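Local coordinates for EVE domain-containing protein (PDB 2EVE) that is of unknown function but, as an EVE domain of the PUA-related group, may bind a modified nucleic acid base, at residues P57-I62 / A143-L148. Numbering follows the deposited sequence.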
# COMPACT_ATOMS: atom_id res chain seq x y z
N PRO A 57 9.47 -8.19 -7.18
CA PRO A 57 8.51 -7.85 -6.13
C PRO A 57 9.17 -7.61 -4.77
O PRO A 57 10.15 -8.28 -4.43
CB PRO A 57 7.58 -9.05 -6.11
CG PRO A 57 8.51 -10.18 -6.46
CD PRO A 57 9.30 -9.59 -7.61
N GLY A 58 8.64 -6.67 -4.01
CA GLY A 58 9.20 -6.39 -2.71
C GLY A 58 9.01 -4.94 -2.31
O GLY A 58 8.42 -4.16 -3.05
N ILE A 59 9.50 -4.59 -1.13
CA ILE A 59 9.37 -3.22 -0.65
C ILE A 59 10.34 -2.33 -1.42
O ILE A 59 11.55 -2.53 -1.39
CB ILE A 59 9.66 -3.16 0.86
CG1 ILE A 59 8.60 -4.00 1.59
CG2 ILE A 59 9.64 -1.72 1.34
CD1 ILE A 59 8.83 -4.13 3.08
N ALA A 60 9.78 -1.33 -2.11
CA ALA A 60 10.57 -0.43 -2.94
C ALA A 60 10.81 0.96 -2.37
O ALA A 60 11.63 1.72 -2.90
CB ALA A 60 9.93 -0.32 -4.31
N GLY A 61 10.09 1.30 -1.31
CA GLY A 61 10.25 2.61 -0.72
C GLY A 61 9.27 2.89 0.40
O GLY A 61 8.63 1.97 0.93
N ILE A 62 9.16 4.16 0.76
CA ILE A 62 8.29 4.60 1.84
C ILE A 62 7.42 5.78 1.41
O ILE A 62 7.87 6.66 0.68
CB ILE A 62 9.13 5.03 3.06
CG1 ILE A 62 10.01 3.87 3.51
CG2 ILE A 62 8.22 5.50 4.19
CD1 ILE A 62 10.99 4.25 4.61
N ALA A 143 11.00 -1.23 12.20
CA ALA A 143 12.41 -1.05 12.51
C ALA A 143 13.25 -2.16 11.90
O ALA A 143 14.36 -1.92 11.41
CB ALA A 143 12.61 -1.02 14.02
N ALA A 144 12.73 -3.39 11.92
CA ALA A 144 13.45 -4.52 11.36
C ALA A 144 13.66 -4.36 9.86
O ALA A 144 14.74 -4.67 9.34
CB ALA A 144 12.68 -5.81 11.64
N ILE A 145 12.64 -3.88 9.16
CA ILE A 145 12.75 -3.69 7.73
C ILE A 145 13.71 -2.55 7.40
O ILE A 145 14.50 -2.65 6.46
CB ILE A 145 11.36 -3.45 7.10
CG1 ILE A 145 10.54 -4.75 7.19
CG2 ILE A 145 11.50 -3.02 5.65
CD1 ILE A 145 9.09 -4.60 6.84
N LEU A 146 13.65 -1.47 8.17
CA LEU A 146 14.56 -0.35 7.93
C LEU A 146 16.01 -0.82 8.10
O LEU A 146 16.89 -0.41 7.34
CB LEU A 146 14.28 0.81 8.88
CG LEU A 146 12.98 1.60 8.70
CD1 LEU A 146 12.96 2.76 9.68
CD2 LEU A 146 12.87 2.12 7.27
N ALA A 147 16.24 -1.67 9.09
CA ALA A 147 17.58 -2.19 9.34
C ALA A 147 18.06 -3.05 8.18
O ALA A 147 19.26 -3.13 7.91
CB ALA A 147 17.60 -2.99 10.64
N LEU A 148 17.13 -3.72 7.50
CA LEU A 148 17.48 -4.57 6.37
C LEU A 148 18.02 -3.74 5.21
O LEU A 148 18.78 -4.25 4.39
CB LEU A 148 16.26 -5.37 5.89
CG LEU A 148 15.83 -6.57 6.73
CD1 LEU A 148 14.61 -7.21 6.09
CD2 LEU A 148 16.98 -7.58 6.81
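I59 and I62 of strand 58-71 face I145 and L146 of the C-terminal helix 139-149, with the backbones well apart: the CA atoms of I59 and I145 lie 9.0 Å from each other and those of I62 and L146 10.0 Å. The contact packs a helix against the mixed sheet of the PUA-like EVE domain, and no hydrogen bond crosses it. A classic beta bulge, where A60 and G61 lie opposite the single residue F49 of the neighbouring strand 46-51, separates the two isoleucines, yet both send their CB toward the helix. In each of them CG1 stands anti to the carbonyl carbon (chi1 -63° in I59) and the chain runs on extended, which carries CD1 out as the touching atom. I59 CD1 sits 3.8 Å from I145 CD1 and 3.9 Å from I145 CG2, and the two side chains run roughly perpendicular to each other. F48 touches both isoleucines of this pair; F105 and L114 also pack on I59, while L109 and L120 also touch I145. This apolar cluster ties the helix to strands 46-51 and 95-110 as well as to 58-71. L146 lies nearer the surface, and its CB does not aim at the strand; one methyl branch nevertheless reaches across, placing L146 CD2 3.9 Å from I62 CD1.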